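Local coordinates for penicillin-binding protein PbpB (Mycobacterium tuberculosis, PDB 6KGU) that takes part in synthesis of cross-linked peptidoglycan from lipid intermediates and is inactivated by beta-lactam antibiotics such as aztreonam, at residues Ala187-Asn199 against Arg410-Arg422. Residues are numbered along the deposited sequence; the frame is centred on the assembly and turned at random.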
loop_
_atom_site.group_PDB
_atom_site.type_symbol
_atom_site.label_atom_id
_atom_site.label_comp_id
_atom_site.label_asym_id
_atom_site.label_seq_id
_atom_site.Cartn_x
_atom_site.Cartn_y
_atom_site.Cartn_z
ATOM N N ALA A 187 28.960 -28.973 6.913
ATOM C CA ALA A 187 28.301 -27.698 7.140
ATOM C C ALA A 187 27.274 -27.453 6.043
ATOM O O ALA A 187 27.556 -27.656 4.859
ATOM C CB ALA A 187 29.321 -26.561 7.176
ATOM N N VAL A 188 26.071 -27.050 6.442
ATOM C CA VAL A 188 25.053 -26.576 5.509
ATOM C C VAL A 188 25.187 -25.056 5.482
ATOM O O VAL A 188 24.799 -24.375 6.434
ATOM C CB VAL A 188 23.649 -27.021 5.928
ATOM C CG1 VAL A 188 22.578 -26.536 4.917
ATOM C CG2 VAL A 188 23.604 -28.545 6.107
ATOM N N HIS A 189 25.787 -24.525 4.419
ATOM C CA HIS A 189 25.927 -23.081 4.310
ATOM C C HIS A 189 24.560 -22.437 4.099
ATOM O O HIS A 189 23.611 -23.071 3.628
ATOM C CB HIS A 189 26.884 -22.716 3.175
ATOM C CG HIS A 189 28.292 -23.166 3.417
ATOM N ND1 HIS A 189 29.065 -22.665 4.443
ATOM C CD2 HIS A 189 29.058 -24.092 2.788
ATOM C CE1 HIS A 189 30.246 -23.258 4.434
ATOM N NE2 HIS A 189 30.267 -24.128 3.439
ATOM N N GLY A 190 24.464 -21.163 4.475
ATOM C CA GLY A 190 23.201 -20.454 4.343
ATOM C C GLY A 190 22.802 -20.263 2.888
ATOM O O GLY A 190 23.635 -20.020 2.019
ATOM N N SER A 191 21.504 -20.350 2.629
ATOM C CA SER A 191 21.033 -20.071 1.281
ATOM C C SER A 191 20.862 -18.570 1.083
ATOM O O SER A 191 20.764 -17.796 2.043
ATOM C CB SER A 191 19.713 -20.793 1.017
ATOM O OG SER A 191 19.890 -22.193 1.103
ATOM N N THR A 192 20.839 -18.157 -0.181
ATOM C CA THR A 192 20.639 -16.759 -0.528
ATOM C C THR A 192 19.160 -16.486 -0.783
ATOM O O THR A 192 18.483 -17.271 -1.446
ATOM C CB THR A 192 21.476 -16.390 -1.755
ATOM O OG1 THR A 192 22.838 -16.216 -1.346
ATOM C CG2 THR A 192 20.983 -15.085 -2.387
ATOM N N VAL A 193 18.665 -15.376 -0.235
ATOM C CA VAL A 193 17.255 -14.999 -0.305
ATOM C C VAL A 193 17.095 -13.907 -1.365
ATOM O O VAL A 193 17.663 -12.817 -1.237
ATOM C CB VAL A 193 16.740 -14.534 1.071
ATOM C CG1 VAL A 193 15.384 -13.853 0.948
ATOM C CG2 VAL A 193 16.653 -15.721 2.053
ATOM N N VAL A 194 16.322 -14.195 -2.412
ATOM C CA VAL A 194 16.075 -13.262 -3.513
ATOM C C VAL A 194 14.730 -12.576 -3.275
ATOM O O VAL A 194 13.690 -13.240 -3.241
ATOM C CB VAL A 194 16.073 -13.985 -4.872
ATOM C CG1 VAL A 194 15.860 -12.984 -6.010
ATOM C CG2 VAL A 194 17.371 -14.814 -5.076
ATOM N N LEU A 195 14.742 -11.252 -3.109
ATOM C CA LEU A 195 13.514 -10.504 -2.869
ATOM C C LEU A 195 12.855 -10.093 -4.186
ATOM O O LEU A 195 13.491 -10.045 -5.241
ATOM C CB LEU A 195 13.792 -9.256 -2.026
ATOM C CG LEU A 195 14.510 -9.536 -0.697
ATOM C CD1 LEU A 195 14.770 -8.261 0.076
ATOM C CD2 LEU A 195 13.683 -10.509 0.149
ATOM N N THR A 196 11.560 -9.775 -4.107
ATOM C CA THR A 196 10.874 -9.159 -5.239
ATOM C C THR A 196 11.263 -7.697 -5.440
ATOM O O THR A 196 10.942 -7.134 -6.495
ATOM C CB THR A 196 9.356 -9.260 -5.050
ATOM O OG1 THR A 196 8.986 -8.640 -3.810
ATOM C CG2 THR A 196 8.908 -10.717 -5.023
ATOM N N LEU A 197 11.907 -7.070 -4.444
ATOM C CA LEU A 197 12.295 -5.667 -4.537
ATOM C C LEU A 197 13.162 -5.402 -5.760
ATOM O O LEU A 197 13.988 -6.228 -6.157
ATOM C CB LEU A 197 13.075 -5.217 -3.290
ATOM C CG LEU A 197 12.371 -5.218 -1.927
ATOM C CD1 LEU A 197 13.311 -4.676 -0.831
ATOM C CD2 LEU A 197 11.048 -4.417 -1.956
ATOM N N ASP A 198 12.972 -4.228 -6.342
ATOM C CA ASP A 198 13.868 -3.669 -7.340
ATOM C C ASP A 198 14.586 -2.509 -6.663
ATOM O O ASP A 198 13.960 -1.494 -6.346
ATOM C CB ASP A 198 13.080 -3.228 -8.573
ATOM C CG ASP A 198 13.956 -2.617 -9.654
ATOM O OD1 ASP A 198 14.842 -1.810 -9.335
ATOM O OD2 ASP A 198 13.735 -2.943 -10.832
ATOM N N ASN A 199 15.901 -2.656 -6.464
ATOM C CA ASN A 199 16.654 -1.681 -5.681
ATOM C C ASN A 199 16.592 -0.289 -6.287
ATOM O O ASN A 199 16.595 0.694 -5.547
ATOM C CB ASN A 199 18.106 -2.132 -5.522
ATOM C CG ASN A 199 18.269 -3.185 -4.424
ATOM O OD1 ASN A 199 17.299 -3.544 -3.746
ATOM N ND2 ASN A 199 19.488 -3.679 -4.246
ATOM N N ARG A 410 3.700 -10.661 -2.324
ATOM C CA ARG A 410 4.808 -11.452 -1.816
ATOM C C ARG A 410 6.085 -10.654 -2.006
ATOM O O ARG A 410 6.234 -9.930 -2.998
ATOM C CB ARG A 410 4.934 -12.812 -2.564
ATOM C CG ARG A 410 3.756 -13.768 -2.371
ATOM C CD ARG A 410 3.758 -14.286 -0.952
ATOM N NE ARG A 410 2.717 -15.273 -0.670
ATOM C CZ ARG A 410 1.535 -15.003 -0.130
ATOM N NH1 ARG A 410 1.205 -13.747 0.184
ATOM N NH2 ARG A 410 0.671 -15.993 0.114
ATOM N N ILE A 411 7.016 -10.810 -1.071
ATOM C CA ILE A 411 8.287 -10.109 -1.147
ATOM C C ILE A 411 9.470 -11.057 -1.300
ATOM O O ILE A 411 10.566 -10.593 -1.661
ATOM C CB ILE A 411 8.494 -9.180 0.070
ATOM C CG1 ILE A 411 9.598 -8.138 -0.232
ATOM C CG2 ILE A 411 8.857 -9.987 1.305
ATOM C CD1 ILE A 411 9.460 -6.844 0.559
ATOM N N ILE A 412 9.289 -12.348 -1.043
ATOM C CA ILE A 412 10.315 -13.354 -1.295
ATOM C C ILE A 412 10.072 -13.898 -2.695
ATOM O O ILE A 412 9.032 -14.510 -2.951
ATOM C CB ILE A 412 10.278 -14.491 -0.269
ATOM C CG1 ILE A 412 10.122 -13.960 1.155
ATOM C CG2 ILE A 412 11.547 -15.329 -0.409
ATOM C CD1 ILE A 412 11.265 -13.110 1.605
ATOM N N LYS A 413 11.028 -13.679 -3.604
ATOM C CA LYS A 413 10.876 -14.219 -4.955
ATOM C C LYS A 413 11.398 -15.650 -5.059
ATOM O O LYS A 413 10.784 -16.489 -5.729
ATOM C CB LYS A 413 11.594 -13.329 -5.974
ATOM C CG LYS A 413 11.192 -13.647 -7.419
ATOM C CD LYS A 413 11.418 -12.475 -8.350
ATOM C CE LYS A 413 10.980 -12.801 -9.782
ATOM N NZ LYS A 413 9.570 -13.268 -9.862
ATOM N N ALA A 414 12.517 -15.949 -4.407
ATOM C CA ALA A 414 13.191 -17.231 -4.586
ATOM C C ALA A 414 14.272 -17.374 -3.520
ATOM O O ALA A 414 14.612 -16.418 -2.816
ATOM C CB ALA A 414 13.803 -17.342 -5.988
ATOM N N THR A 415 14.804 -18.585 -3.406
ATOM C CA THR A 415 15.977 -18.854 -2.583
ATOM C C THR A 415 16.986 -19.667 -3.383
ATOM O O THR A 415 16.612 -20.557 -4.155
ATOM C CB THR A 415 15.626 -19.617 -1.304
ATOM O OG1 THR A 415 15.070 -20.885 -1.653
ATOM C CG2 THR A 415 14.613 -18.847 -0.481
ATOM N N VAL A 416 18.265 -19.368 -3.194
ATOM C CA VAL A 416 19.337 -20.038 -3.919
ATOM C C VAL A 416 20.140 -20.865 -2.928
ATOM O O VAL A 416 20.699 -20.330 -1.959
ATOM C CB VAL A 416 20.230 -19.044 -4.667
ATOM C CG1 VAL A 416 21.268 -19.797 -5.489
ATOM C CG2 VAL A 416 19.369 -18.155 -5.554
ATOM N N ALA A 417 20.183 -22.173 -3.170
ATOM C CA ALA A 417 20.892 -23.102 -2.314
ATOM C C ALA A 417 22.394 -22.927 -2.493
ATOM O O ALA A 417 22.841 -22.334 -3.478
ATOM C CB ALA A 417 20.468 -24.533 -2.642
ATOM N N PRO A 418 23.196 -23.412 -1.536
ATOM C CA PRO A 418 24.657 -23.247 -1.652
ATOM C C PRO A 418 25.259 -23.804 -2.938
ATOM O O PRO A 418 26.271 -23.270 -3.408
ATOM C CB PRO A 418 25.184 -23.987 -0.417
ATOM C CG PRO A 418 24.086 -23.880 0.576
ATOM C CD PRO A 418 22.809 -23.953 -0.217
ATOM N N ASP A 419 24.678 -24.852 -3.532
ATOM C CA ASP A 419 25.198 -25.323 -4.815
ATOM C C ASP A 419 24.940 -24.337 -5.947
ATOM O O ASP A 419 25.596 -24.420 -6.992
ATOM C CB ASP A 419 24.604 -26.689 -5.178
ATOM C CG ASP A 419 23.085 -26.674 -5.277
ATOM O OD1 ASP A 419 22.483 -25.579 -5.275
ATOM O OD2 ASP A 419 22.488 -27.772 -5.355
ATOM N N GLY A 420 24.008 -23.406 -5.764
ATOM C CA GLY A 420 23.649 -22.458 -6.792
ATOM C C GLY A 420 22.356 -22.772 -7.499
ATOM O O GLY A 420 21.972 -22.030 -8.412
ATOM N N SER A 421 21.676 -23.846 -7.113
ATOM C CA SER A 421 20.374 -24.157 -7.678
ATOM C C SER A 421 19.304 -23.278 -7.041
ATOM O O SER A 421 19.256 -23.110 -5.818
ATOM C CB SER A 421 20.034 -25.628 -7.467
ATOM O OG SER A 421 19.693 -25.875 -6.117
ATOM N N ARG A 422 18.425 -22.744 -7.874
ATOM C CA ARG A 422 17.462 -21.735 -7.461
ATOM C C ARG A 422 16.055 -22.321 -7.478
ATOM O O ARG A 422 15.653 -22.952 -8.463
ATOM C CB ARG A 422 17.568 -20.514 -8.377
ATOM C CG ARG A 422 16.375 -19.594 -8.361
ATOM C CD ARG A 422 16.711 -18.270 -9.018
ATOM N NE ARG A 422 15.536 -17.409 -9.063
ATOM C CZ ARG A 422 15.571 -16.095 -9.248
ATOM N NH1 ARG A 422 16.735 -15.482 -9.403
ATOM N NH2 ARG A 422 14.436 -15.400 -9.276
#
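The backbone N-H of Val194 is donated to Ala414 O (2.8 Å), while Val194 O is gripped by two amides, Lys413 N at 2.7 Å and Ala414 N at 3.2 Å. Two residues facing one across antiparallel strands define a classic beta bulge, and the register slips there by one, so that Leu195 pairs with Ile412. Beyond the slip Thr196 N reaches Ile411 O from above the carbonyl plane (45° out of it); at the other end, Thr192 and Val416 form a reciprocal hydrogen-bonded pair, both bonds in the carbonyl plane.

The buried part runs from the bulge to Leu197. The torsion that sets Val194 CG1 anti to the backbone N (chi1 -178°) leaves CG2 beside that N, where it meets Val416 CG2 at 3.9 Å, on the face that also carries Ala414. Leu195 CD2 meets Ile412 CD1 at 3.8 Å, and Leu197 CD2 lies equally near Ile411 CD1. Thr196 OG1 is hydrogen-bonded to Val233 O, and the Lys413 amine leads away to a salt bridge with Glu232.

The far end is the solvent side: Pro418, second residue of a type I turn from Ala417 to Gly420, is exposed, though its CG still comes within 3.2 Å of His189 O.

Far from the acylation site, this pairing joins strands 192-195 and 412-416 inside a mixed sheet, between strands 21-22 and 422-424; Val193 touches helix 156-160, and Leu195 and Ile412 both touch Leu151 of helix 150-154.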